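Local coordinates for dermonecrotic toxin (Pasteurella multocida, PDB 2EBF), which induces bone resorption and acts as a potent mitogen, a toxin associated with severe atrophic rhinitis in pigs, present here as its C-terminal region, at residues S252-I257 with I263-E268; N592-D597 with K672-E677; R371-Q376 with T390-N395; A172-F177 with N328-T333. All blocks are in the same frame, centred on the assembly; numbering follows the deposited sequence.

Contact 1 of 4, residues S252-I257 with I263-E268; sequences SKCRII and IGHSYE
C254 and I263 are a non-hydrogen-bonded pair at the open end of a beta hairpin made by strands 254-257 and 260-263. Their CA atoms are 4.6 Å apart. Both side chains point to the same face of the sheet, where C254 SG meets I263 CG1 at 4.1 Å. One step beyond this pair, G264 N donates to K253 O at 2.6 Å. I263 CA also lies 3.5 Å from K253 O, in a CA-H...O contact.

H265 closes the end of the hairpin with its side chain. Its NE2 accepts a hydrogen bond from K253 N at 2.9 Å, with the donor tilted 30° out of the ring plane. H265 ND1 is bonded to E269, so both ring nitrogens have a partner. This would fit a neutral ring protonated on ND1. K253 CG is turned anti to its carbonyl carbon (chi1 -57°). This lays the start of the side chain over one ring face, with CG 4.2 Å from the ring centroid in a CH-pi contact. C254 SG comes to the ring edge instead, 3.9 Å from H265 CD2.

After H265 the chain enters helix 267-273. S266 is its N-cap, and S266 OG bonds to E269 N. M270 of this helix touches C254, I263 and H265. L242 of helix 234-248 also packs on C254. Strand 205-207 flanks I263 on the other edge of strand 260-263, completing the small antiparallel sheet of the C2 domain.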
loop_
_atom_site.group_PDB
_atom_site.type_symbol
_atom_site.label_atom_id
_atom_site.label_comp_id
_atom_site.label_asym_id
_atom_site.label_seq_id
_atom_site.Cartn_x
_atom_site.Cartn_y
_atom_site.Cartn_z
ATOM N N SER A 252 11.905 12.683 -27.317
ATOM C CA SER A 252 13.299 12.247 -27.366
ATOM C C SER A 252 13.488 10.771 -27.018
ATOM O O SER A 252 14.467 10.156 -27.438
ATOM C CB SER A 252 14.172 13.130 -26.464
ATOM O OG SER A 252 13.479 13.543 -25.294
ATOM N N LYS A 253 12.549 10.212 -26.253
ATOM C CA LYS A 253 12.608 8.808 -25.832
ATOM C C LYS A 253 11.651 7.942 -26.658
ATOM O O LYS A 253 10.901 7.123 -26.125
ATOM C CB LYS A 253 12.325 8.671 -24.328
ATOM C CG LYS A 253 13.257 9.476 -23.433
ATOM C CD LYS A 253 12.735 9.530 -22.003
ATOM C CE LYS A 253 13.432 10.624 -21.195
ATOM N NZ LYS A 253 12.804 10.805 -19.855
ATOM N N CYS A 254 11.677 8.148 -27.969
ATOM C CA CYS A 254 10.935 7.322 -28.908
ATOM C C CYS A 254 11.871 6.937 -30.036
ATOM O O CYS A 254 12.534 7.799 -30.621
ATOM C CB CYS A 254 9.735 8.079 -29.473
ATOM S SG CYS A 254 8.532 8.600 -28.257
ATOM N N ARG A 255 11.940 5.640 -30.325
ATOM C CA ARG A 255 12.774 5.154 -31.413
ATOM C C ARG A 255 12.102 4.009 -32.159
ATOM O O ARG A 255 11.447 3.158 -31.549
ATOM C CB ARG A 255 14.144 4.708 -30.899
ATOM C CG ARG A 255 15.250 4.827 -31.946
ATOM C CD ARG A 255 16.510 4.070 -31.556
ATOM N NE ARG A 255 17.084 4.535 -30.295
ATOM C CZ ARG A 255 18.208 4.063 -29.758
ATOM N NH1 ARG A 255 18.899 3.110 -30.375
ATOM N NH2 ARG A 255 18.643 4.548 -28.600
ATOM N N ILE A 256 12.260 4.010 -33.483
ATOM C CA ILE A 256 11.817 2.895 -34.318
ATOM C C ILE A 256 13.021 2.055 -34.723
ATOM O O ILE A 256 14.020 2.581 -35.219
ATOM C CB ILE A 256 11.042 3.363 -35.578
ATOM C CG1 ILE A 256 9.792 4.150 -35.175
ATOM C CG2 ILE A 256 10.653 2.162 -36.454
ATOM C CD1 ILE A 256 9.207 4.997 -36.288
ATOM N N ILE A 257 12.924 0.750 -34.485
ATOM C CA ILE A 257 13.920 -0.202 -34.952
ATOM C C ILE A 257 13.190 -1.357 -35.620
ATOM O O ILE A 257 12.365 -2.021 -34.989
ATOM C CB ILE A 257 14.827 -0.730 -33.807
ATOM C CG1 ILE A 257 15.724 0.392 -33.272
ATOM C CG2 ILE A 257 15.674 -1.916 -34.284
ATOM C CD1 ILE A 257 16.663 -0.019 -32.147
ATOM N N ILE A 263 8.842 3.308 -26.819
ATOM C CA ILE A 263 8.510 4.566 -26.162
ATOM C C ILE A 263 9.018 4.586 -24.716
ATOM O O ILE A 263 8.827 3.619 -23.960
ATOM C CB ILE A 263 6.981 4.837 -26.226
ATOM C CG1 ILE A 263 6.534 5.011 -27.686
ATOM C CG2 ILE A 263 6.601 6.059 -25.392
ATOM C CD1 ILE A 263 5.046 4.806 -27.923
ATOM N N GLY A 264 9.660 5.695 -24.345
ATOM C CA GLY A 264 10.202 5.881 -23.000
ATOM C C GLY A 264 9.497 6.936 -22.160
ATOM O O GLY A 264 9.788 7.071 -20.972
ATOM N N HIS A 265 8.583 7.691 -22.767
ATOM C CA HIS A 265 7.782 8.674 -22.034
ATOM C C HIS A 265 6.521 8.006 -21.540
ATOM O O HIS A 265 5.852 7.306 -22.294
ATOM C CB HIS A 265 7.377 9.852 -22.917
ATOM C CG HIS A 265 8.519 10.513 -23.617
ATOM N ND1 HIS A 265 9.139 11.640 -23.124
ATOM C CD2 HIS A 265 9.147 10.215 -24.779
ATOM C CE1 HIS A 265 10.103 12.007 -23.950
ATOM N NE2 HIS A 265 10.127 11.158 -24.963
ATOM N N SER A 266 6.177 8.240 -20.280
ATOM C CA SER A 266 4.987 7.628 -19.714
ATOM C C SER A 266 3.727 8.248 -20.310
ATOM O O SER A 266 3.727 9.410 -20.737
ATOM C CB SER A 266 4.993 7.759 -18.189
ATOM O OG SER A 266 4.797 9.105 -17.791
ATOM N N TYR A 267 2.664 7.454 -20.356
ATOM C CA TYR A 267 1.354 7.906 -20.800
ATOM C C TYR A 267 0.997 9.273 -20.218
ATOM O O TYR A 267 0.606 10.185 -20.947
ATOM C CB TYR A 267 0.295 6.874 -20.395
ATOM C CG TYR A 267 -1.127 7.284 -20.691
ATOM C CD1 TYR A 267 -2.111 7.204 -19.712
ATOM C CD2 TYR A 267 -1.490 7.744 -21.953
ATOM C CE1 TYR A 267 -3.425 7.571 -19.985
ATOM C CE2 TYR A 267 -2.791 8.117 -22.237
ATOM C CZ TYR A 267 -3.753 8.032 -21.258
ATOM O OH TYR A 267 -5.044 8.409 -21.552
ATOM N N GLU A 268 1.149 9.404 -18.903
ATOM C CA GLU A 268 0.751 10.617 -18.186
ATOM C C GLU A 268 1.648 11.805 -18.499
ATOM O O GLU A 268 1.175 12.944 -18.568
ATOM C CB GLU A 268 0.722 10.364 -16.677
ATOM C CG GLU A 268 -0.366 9.393 -16.231
ATOM C CD GLU A 268 0.129 7.962 -16.087
ATOM O OE1 GLU A 268 1.264 7.658 -16.525
ATOM O OE2 GLU A 268 -0.626 7.138 -15.521
#

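Contact 2 of 4, residues N592-D597 with K672-E677; sequences NSVSED and KFAGKE
K676 CG stands anti to its carbonyl carbon (chi1 -83°), and the rest of the chain is extended, carrying the ammonium group to the backbone of S593. F673 turns the other way: its CG is anti to the backbone N (chi1 177°), which brings the ring round to V594. K676 NZ donates to S593 O at 2.9 Å. The bond meets the carbonyl from the side, with a C=O...N angle of 113°, and NZ also lies out of the carbonyl plane. The aliphatic part of the lysine follows it in, with K676 CD 3.4 Å from S593 O. The hydroxyl of S593 is held elsewhere, on L590 O.

V594 supplies the apolar half of the contact through a single branch. Its CG2 touches A674 CB at 3.6 Å and F673 CE1 at 4.1 Å. The methyl reaches the F673 ring obliquely. Next along the chain, S595 OG donates to D597 OD1 at 2.8 Å, from above the carboxylate plane. F673 and A674 also pack on helix 596-610.

Residues F673 to K676 form a type I' turn. F673 N bonds to K676 O at 3.0 Å, and K676 N returns a bond to F673 O. A674 and G675 at its corner both have positive phi. This is the classic two-residue beta hairpin, here joining strands 660-673 and 676-681 of the antiparallel sheet in the C3 domain.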
loop_
_atom_site.group_PDB
_atom_site.type_symbol
_atom_site.label_atom_id
_atom_site.label_comp_id
_atom_site.label_asym_id
_atom_site.label_seq_id
_atom_site.Cartn_x
_atom_site.Cartn_y
_atom_site.Cartn_z
ATOM N N ASN A 592 12.103 -2.846 32.883
ATOM C CA ASN A 592 11.908 -2.163 31.606
ATOM C C ASN A 592 10.441 -1.876 31.282
ATOM O O ASN A 592 10.138 -1.146 30.335
ATOM C CB ASN A 592 12.584 -2.930 30.462
ATOM C CG ASN A 592 14.104 -3.011 30.624
ATOM O OD1 ASN A 592 14.748 -3.901 30.068
ATOM N ND2 ASN A 592 14.679 -2.086 31.398
ATOM N N SER A 593 9.535 -2.433 32.086
ATOM C CA SER A 593 8.102 -2.238 31.889
ATOM C C SER A 593 7.638 -0.869 32.360
ATOM O O SER A 593 6.526 -0.434 32.049
ATOM C CB SER A 593 7.309 -3.320 32.631
ATOM O OG SER A 593 7.236 -3.047 34.024
ATOM N N VAL A 594 8.487 -0.198 33.129
ATOM C CA VAL A 594 8.087 1.023 33.799
ATOM C C VAL A 594 9.264 2.006 33.840
ATOM O O VAL A 594 10.423 1.597 33.741
ATOM C CB VAL A 594 7.485 0.677 35.203
ATOM C CG1 VAL A 594 8.480 0.871 36.332
ATOM C CG2 VAL A 594 6.193 1.443 35.452
ATOM N N SER A 595 8.961 3.296 33.957
ATOM C CA SER A 595 9.993 4.334 34.032
ATOM C C SER A 595 10.801 4.205 35.323
ATOM O O SER A 595 10.292 3.696 36.330
ATOM C CB SER A 595 9.370 5.730 33.919
ATOM O OG SER A 595 8.481 5.989 34.995
ATOM N N GLU A 596 12.054 4.662 35.281
ATOM C CA GLU A 596 12.988 4.573 36.417
ATOM C C GLU A 596 12.416 5.082 37.747
ATOM O O GLU A 596 12.737 4.538 38.809
ATOM C CB GLU A 596 14.307 5.292 36.078
ATOM C CG GLU A 596 15.364 5.338 37.204
ATOM C CD GLU A 596 15.764 3.958 37.729
ATOM O OE1 GLU A 596 15.871 3.798 38.969
ATOM O OE2 GLU A 596 15.973 3.035 36.907
ATOM N N ASP A 597 11.569 6.110 37.679
ATOM C CA ASP A 597 10.957 6.714 38.872
ATOM C C ASP A 597 9.801 5.906 39.467
ATOM O O ASP A 597 9.355 6.187 40.582
ATOM C CB ASP A 597 10.484 8.146 38.585
ATOM C CG ASP A 597 9.466 8.214 37.460
ATOM O OD1 ASP A 597 9.868 8.047 36.287
ATOM O OD2 ASP A 597 8.267 8.449 37.743
ATOM N N LYS A 672 -3.087 -3.719 38.099
ATOM C CA LYS A 672 -2.813 -2.643 37.173
ATOM C C LYS A 672 -1.940 -1.608 37.864
ATOM O O LYS A 672 -2.241 -1.158 38.972
ATOM C CB LYS A 672 -4.118 -2.027 36.661
ATOM C CG LYS A 672 -3.943 -1.223 35.394
ATOM C CD LYS A 672 -5.144 -1.353 34.488
ATOM C CE LYS A 672 -4.978 -0.479 33.253
ATOM N NZ LYS A 672 -6.297 -0.298 32.569
ATOM N N PHE A 673 -0.832 -1.269 37.218
ATOM C CA PHE A 673 0.070 -0.265 37.751
ATOM C C PHE A 673 0.714 0.496 36.600
ATOM O O PHE A 673 1.198 -0.108 35.642
ATOM C CB PHE A 673 1.143 -0.905 38.644
ATOM C CG PHE A 673 2.165 0.075 39.169
ATOM C CD1 PHE A 673 3.425 0.168 38.589
ATOM C CD2 PHE A 673 1.859 0.915 40.242
ATOM C CE1 PHE A 673 4.374 1.083 39.069
ATOM C CE2 PHE A 673 2.800 1.832 40.729
ATOM C CZ PHE A 673 4.059 1.913 40.142
ATOM N N ALA A 674 0.698 1.826 36.710
ATOM C CA ALA A 674 1.289 2.726 35.720
ATOM C C ALA A 674 0.814 2.430 34.302
ATOM O O ALA A 674 1.619 2.350 33.379
ATOM C CB ALA A 674 2.814 2.670 35.792
ATOM N N GLY A 675 -0.491 2.231 34.140
ATOM C CA GLY A 675 -1.055 1.986 32.814
ATOM C C GLY A 675 -0.937 0.568 32.264
ATOM O O GLY A 675 -1.631 0.226 31.305
ATOM N N LYS A 676 -0.068 -0.255 32.864
ATOM C CA LYS A 676 0.159 -1.641 32.407
ATOM C C LYS A 676 -0.446 -2.702 33.331
ATOM O O LYS A 676 -0.646 -2.455 34.517
ATOM C CB LYS A 676 1.656 -1.919 32.234
ATOM C CG LYS A 676 2.221 -1.438 30.901
ATOM C CD LYS A 676 3.685 -1.792 30.764
ATOM C CE LYS A 676 4.201 -1.405 29.389
ATOM N NZ LYS A 676 5.681 -1.284 29.387
ATOM N N GLU A 677 -0.728 -3.882 32.775
ATOM C CA GLU A 677 -1.183 -5.020 33.569
ATOM C C GLU A 677 -0.033 -5.987 33.865
ATOM O O GLU A 677 0.794 -6.279 32.997
ATOM C CB GLU A 677 -2.342 -5.747 32.883
ATOM C CG GLU A 677 -3.613 -4.908 32.819
ATOM C CD GLU A 677 -4.864 -5.725 32.902
ATOM O OE1 GLU A 677 -4.777 -6.966 33.039
ATOM O OE2 GLU A 677 -5.956 -5.121 32.844
#

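Contact 3 of 4, residues R371-Q376 with T390-N395; sequences RGVAFQ and TTFIDN
F392 reaches strand residues V373 and F375 from a short helix in which D394 N bonds to T390 O at 2.9 Å. The next amide, N395 N, makes weak bonds to T391 O and F392 O. The contact itself is apolar and small.

F375 and F392 approach from opposite directions. Their CZ atoms meet at 4.1 Å. F392 CZ lies at the edge of the F375 ring, near its plane, whereas F375 CZ reaches the F392 ring obliquely. F375 CG and F392 CG are each anti to their own carbonyl carbon (chi1 -73° and -79°), and each CB points toward the other segment. V373 adds a second point, its CG1 lying 4.2 Å from F392 CE1 at the ring edge, near the ring plane. F392 thus meets two alternate residues of the strand, V373 and F375.

Other residues fill in around the three side chains. F375 meets the rings of W537 and F501 with planes nearly parallel, and F392 meets F385 of helix 379-387. V499 touches V373, F375 and F392. Strand 372-376 runs parallel to 498-502 and 528-531, its neighbours in a mixed six-stranded sheet of the C2 domain. Helices 379-387 and 389-394 lie on the beta-alpha-beta crossover from this strand to 399-402.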
loop_
_atom_site.group_PDB
_atom_site.type_symbol
_atom_site.label_atom_id
_atom_site.label_comp_id
_atom_site.label_asym_id
_atom_site.label_seq_id
_atom_site.Cartn_x
_atom_site.Cartn_y
_atom_site.Cartn_z
ATOM N N ARG A 371 2.924 28.687 9.812
ATOM C CA ARG A 371 4.116 28.296 9.040
ATOM C C ARG A 371 3.767 27.846 7.617
ATOM O O ARG A 371 4.625 27.365 6.885
ATOM C CB ARG A 371 4.922 27.204 9.761
ATOM C CG ARG A 371 5.157 27.464 11.257
ATOM C CD ARG A 371 6.396 28.296 11.478
ATOM N NE ARG A 371 7.528 27.682 10.794
ATOM C CZ ARG A 371 8.782 28.107 10.867
ATOM N NH1 ARG A 371 9.097 29.161 11.614
ATOM N NH2 ARG A 371 9.725 27.465 10.191
ATOM N N GLY A 372 2.505 28.006 7.231
ATOM C CA GLY A 372 2.088 27.664 5.883
ATOM C C GLY A 372 0.625 27.938 5.625
ATOM O O GLY A 372 -0.162 28.130 6.558
ATOM N N VAL A 373 0.275 27.962 4.344
ATOM C CA VAL A 373 -1.110 28.098 3.921
ATOM C C VAL A 373 -1.254 27.472 2.541
ATOM O O VAL A 373 -0.305 27.448 1.764
ATOM C CB VAL A 373 -1.595 29.587 3.935
ATOM C CG1 VAL A 373 -0.805 30.447 2.966
ATOM C CG2 VAL A 373 -3.100 29.685 3.651
ATOM N N ALA A 374 -2.435 26.935 2.255
ATOM C CA ALA A 374 -2.718 26.410 0.929
ATOM C C ALA A 374 -3.768 27.259 0.241
ATOM O O ALA A 374 -4.694 27.782 0.880
ATOM C CB ALA A 374 -3.176 24.959 0.994
ATOM N N PHE A 375 -3.610 27.384 -1.073
ATOM C CA PHE A 375 -4.577 28.062 -1.911
ATOM C C PHE A 375 -5.123 27.052 -2.884
ATOM O O PHE A 375 -4.380 26.218 -3.405
ATOM C CB PHE A 375 -3.905 29.129 -2.769
ATOM C CG PHE A 375 -3.481 30.354 -2.026
ATOM C CD1 PHE A 375 -2.204 30.445 -1.479
ATOM C CD2 PHE A 375 -4.335 31.444 -1.925
ATOM C CE1 PHE A 375 -1.793 31.596 -0.810
ATOM C CE2 PHE A 375 -3.936 32.604 -1.252
ATOM C CZ PHE A 375 -2.657 32.678 -0.704
ATOM N N GLN A 376 -6.412 27.166 -3.169
ATOM C CA GLN A 376 -6.968 26.496 -4.324
ATOM C C GLN A 376 -6.194 26.839 -5.600
ATOM O O GLN A 376 -5.639 27.931 -5.773
ATOM C CB GLN A 376 -8.435 26.848 -4.511
ATOM C CG GLN A 376 -9.118 26.028 -5.588
ATOM C CD GLN A 376 -10.447 26.602 -5.996
ATOM O OE1 GLN A 376 -10.602 27.819 -6.139
ATOM N NE2 GLN A 376 -11.413 25.732 -6.207
ATOM N N THR A 390 5.526 40.288 -1.815
ATOM C CA THR A 390 6.489 40.998 -0.980
ATOM C C THR A 390 6.213 40.761 0.497
ATOM O O THR A 390 7.140 40.616 1.296
ATOM C CB THR A 390 6.449 42.511 -1.273
ATOM O OG1 THR A 390 6.901 42.732 -2.611
ATOM C CG2 THR A 390 7.341 43.315 -0.301
ATOM N N THR A 391 4.928 40.721 0.844
ATOM C CA THR A 391 4.500 40.603 2.224
ATOM C C THR A 391 4.762 39.190 2.736
ATOM O O THR A 391 5.173 39.009 3.884
ATOM C CB THR A 391 3.010 41.010 2.366
ATOM O OG1 THR A 391 2.829 42.311 1.779
ATOM C CG2 THR A 391 2.586 41.055 3.834
ATOM N N PHE A 392 4.534 38.193 1.888
ATOM C CA PHE A 392 4.861 36.813 2.242
ATOM C C PHE A 392 6.367 36.667 2.482
ATOM O O PHE A 392 6.782 36.056 3.465
ATOM C CB PHE A 392 4.402 35.826 1.158
ATOM C CG PHE A 392 2.927 35.505 1.205
ATOM C CD1 PHE A 392 2.455 34.433 1.972
ATOM C CD2 PHE A 392 2.012 36.255 0.463
ATOM C CE1 PHE A 392 1.084 34.121 2.022
ATOM C CE2 PHE A 392 0.639 35.950 0.499
ATOM C CZ PHE A 392 0.179 34.883 1.275
ATOM N N ILE A 393 7.164 37.234 1.578
ATOM C CA ILE A 393 8.629 37.157 1.636
ATOM C C ILE A 393 9.161 37.833 2.903
ATOM O O ILE A 393 10.031 37.290 3.595
ATOM C CB ILE A 393 9.264 37.774 0.362
ATOM C CG1 ILE A 393 8.888 36.940 -0.874
ATOM C CG2 ILE A 393 10.786 37.896 0.479
ATOM C CD1 ILE A 393 9.382 37.530 -2.192
ATOM N N ASP A 394 8.625 39.011 3.204
ATOM C CA ASP A 394 9.001 39.757 4.400
ATOM C C ASP A 394 8.718 39.020 5.706
ATOM O O ASP A 394 9.368 39.281 6.723
ATOM C CB ASP A 394 8.294 41.109 4.415
ATOM C CG ASP A 394 8.874 42.082 3.411
ATOM O OD1 ASP A 394 9.912 41.772 2.781
ATOM O OD2 ASP A 394 8.295 43.180 3.270
ATOM N N ASN A 395 7.742 38.117 5.681
ATOM C CA ASN A 395 7.416 37.311 6.853
ATOM C C ASN A 395 8.049 35.920 6.811
ATOM O O ASN A 395 7.647 35.020 7.549
ATOM C CB ASN A 395 5.898 37.245 7.047
ATOM C CG ASN A 395 5.329 38.568 7.516
ATOM O OD1 ASN A 395 4.864 39.387 6.712
ATOM N ND2 ASN A 395 5.414 38.813 8.814
#

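Contact 4 of 4, residues A172-F177 with N328-T333; sequences ADLIRF and NTMLLT
The apolar contact is made by the end of the M330 side chain against D173 and L174. M330 SD lies 3.8 Å from L174 CG and 3.9 Å from L174 CD2. The chain then bends at its last torsion (chi3 56°), which swings the methyl CE toward D173. There M330 CE meets D173 CB at 3.7 Å, so the aspartate offers its aliphatic carbon rather than its carboxylate.

These residues join two helices of a mainly helical part of the toxin: 171-180 and the long helix 312-333. L174 also packs on M326, one turn earlier on the long helix, and on F154, L155 and T158 of helix 151-164. T513, from a loop, touches both D173 and M330.

Polar bonds form inside each helix and to residues beyond. R176 NH1 forms a salt bridge with D173 OD1 at 2.8 Å, one turn along, approaching from above the carboxylate plane. R176 NH2 goes on to T553 O. On the other helix, T333 OG1 donates to M330 O at 2.6 Å, in the carbonyl plane on a lone pair, and T333 N reaches M330 O at 3.0 Å. The T333 hydroxyl also accepts from R515 NH1.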
loop_
_atom_site.group_PDB
_atom_site.type_symbol
_atom_site.label_atom_id
_atom_site.label_comp_id
_atom_site.label_asym_id
_atom_site.label_seq_id
_atom_site.Cartn_x
_atom_site.Cartn_y
_atom_site.Cartn_z
ATOM N N ALA A 172 -9.787 -6.351 1.576
ATOM C CA ALA A 172 -10.995 -6.108 0.801
ATOM C C ALA A 172 -10.869 -4.821 -0.026
ATOM O O ALA A 172 -11.172 -4.792 -1.226
ATOM C CB ALA A 172 -12.230 -6.039 1.728
ATOM N N ASP A 173 -10.424 -3.753 0.625
ATOM C CA ASP A 173 -10.305 -2.464 -0.047
ATOM C C ASP A 173 -9.180 -2.462 -1.092
ATOM O O ASP A 173 -9.295 -1.791 -2.109
ATOM C CB ASP A 173 -10.117 -1.342 0.971
ATOM C CG ASP A 173 -11.395 -0.999 1.707
ATOM O OD1 ASP A 173 -12.497 -1.092 1.111
ATOM O OD2 ASP A 173 -11.297 -0.636 2.890
ATOM N N LEU A 174 -8.102 -3.203 -0.845
ATOM C CA LEU A 174 -7.032 -3.316 -1.857
ATOM C C LEU A 174 -7.533 -4.104 -3.082
ATOM O O LEU A 174 -7.159 -3.806 -4.222
ATOM C CB LEU A 174 -5.737 -3.891 -1.272
ATOM C CG LEU A 174 -4.869 -2.897 -0.477
ATOM C CD1 LEU A 174 -3.982 -3.597 0.554
ATOM C CD2 LEU A 174 -4.017 -2.013 -1.399
ATOM N N ILE A 175 -8.413 -5.081 -2.843
ATOM C CA ILE A 175 -9.101 -5.770 -3.943
ATOM C C ILE A 175 -9.993 -4.791 -4.714
ATOM O O ILE A 175 -9.975 -4.784 -5.941
ATOM C CB ILE A 175 -9.923 -6.997 -3.449
ATOM C CG1 ILE A 175 -8.981 -8.132 -3.026
ATOM C CG2 ILE A 175 -10.938 -7.463 -4.520
ATOM C CD1 ILE A 175 -9.678 -9.262 -2.216
ATOM N N ARG A 176 -10.758 -3.961 -4.002
ATOM C CA ARG A 176 -11.621 -2.978 -4.670
ATOM C C ARG A 176 -10.808 -2.029 -5.559
ATOM O O ARG A 176 -11.205 -1.739 -6.693
ATOM C CB ARG A 176 -12.458 -2.192 -3.658
ATOM C CG ARG A 176 -13.364 -3.062 -2.809
ATOM C CD ARG A 176 -14.258 -2.200 -1.940
ATOM N NE ARG A 176 -15.378 -2.944 -1.373
ATOM C CZ ARG A 176 -15.463 -3.346 -0.108
ATOM N NH1 ARG A 176 -14.492 -3.083 0.760
ATOM N NH2 ARG A 176 -16.546 -4.001 0.293
ATOM N N PHE A 177 -9.672 -1.560 -5.039
ATOM C CA PHE A 177 -8.731 -0.751 -5.826
ATOM C C PHE A 177 -8.280 -1.477 -7.094
ATOM O O PHE A 177 -8.318 -0.903 -8.182
ATOM C CB PHE A 177 -7.516 -0.353 -4.971
ATOM C CG PHE A 177 -6.359 0.228 -5.769
ATOM C CD1 PHE A 177 -6.480 1.461 -6.395
ATOM C CD2 PHE A 177 -5.159 -0.469 -5.876
ATOM C CE1 PHE A 177 -5.427 1.997 -7.134
ATOM C CE2 PHE A 177 -4.090 0.059 -6.599
ATOM C CZ PHE A 177 -4.226 1.295 -7.231
ATOM N N ASN A 328 0.244 1.916 1.397
ATOM C CA ASN A 328 0.848 3.025 2.153
ATOM C C ASN A 328 -0.127 4.170 2.412
ATOM O O ASN A 328 -0.242 4.679 3.530
ATOM C CB ASN A 328 2.070 3.575 1.409
ATOM C CG ASN A 328 3.235 2.613 1.389
ATOM O OD1 ASN A 328 4.270 2.887 0.753
ATOM N ND2 ASN A 328 3.094 1.484 2.080
ATOM N N THR A 329 -0.825 4.574 1.360
ATOM C CA THR A 329 -1.841 5.608 1.465
ATOM C C THR A 329 -2.935 5.215 2.456
ATOM O O THR A 329 -3.285 5.990 3.342
ATOM C CB THR A 329 -2.390 5.950 0.075
ATOM O OG1 THR A 329 -1.370 6.665 -0.628
ATOM C CG2 THR A 329 -3.663 6.791 0.153
ATOM N N MET A 330 -3.435 3.990 2.340
ATOM C CA MET A 330 -4.487 3.524 3.244
ATOM C C MET A 330 -3.998 3.528 4.691
ATOM O O MET A 330 -4.679 4.014 5.595
ATOM C CB MET A 330 -4.939 2.122 2.838
ATOM C CG MET A 330 -5.686 2.104 1.525
ATOM S SD MET A 330 -5.953 0.463 0.841
ATOM C CE MET A 330 -6.794 -0.355 2.196
ATOM N N LEU A 331 -2.788 3.021 4.895
ATOM C CA LEU A 331 -2.174 2.993 6.224
ATOM C C LEU A 331 -2.051 4.397 6.812
ATOM O O LEU A 331 -2.281 4.604 8.005
ATOM C CB LEU A 331 -0.789 2.344 6.152
ATOM C CG LEU A 331 -0.006 2.232 7.461
ATOM C CD1 LEU A 331 -0.759 1.303 8.421
ATOM C CD2 LEU A 331 1.401 1.724 7.198
ATOM N N LEU A 332 -1.679 5.355 5.966
ATOM C CA LEU A 332 -1.521 6.739 6.395
ATOM C C LEU A 332 -2.825 7.339 6.918
ATOM O O LEU A 332 -2.785 8.258 7.727
ATOM C CB LEU A 332 -0.961 7.587 5.246
ATOM C CG LEU A 332 -0.670 9.081 5.425
ATOM C CD1 LEU A 332 0.737 9.331 5.981
ATOM C CD2 LEU A 332 -0.830 9.758 4.074
ATOM N N THR A 333 -3.976 6.828 6.470
ATOM C CA THR A 333 -5.261 7.356 6.937
ATOM C C THR A 333 -5.703 6.768 8.285
ATOM O O THR A 333 -6.605 7.317 8.949
ATOM C CB THR A 333 -6.404 7.099 5.930
ATOM O OG1 THR A 333 -6.680 5.696 5.866
ATOM C CG2 THR A 333 -6.057 7.628 4.537
#

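In the fold
Contacts 1, 3 and 4 are buried, and contact 2 is at the surface. Contacts 1 and 3 both lie in the C2 domain but in different sheets, their centres 39 Å apart. Contact 2 is in the C3 domain, on the opposite side of the chain's centre from contact 1. Contact 4 joins two helices and lies about 6 Å from that centre. Contacts 1 and 2 both involve hairpins: contact 1 sits at the open end of one, contact 2 at the turn of another. Each has hydrogen bonding between its segments. Contacts 3 and 4 pair their segments by apolar side chains, aromatic and valine in one, methionine and leucine in the other.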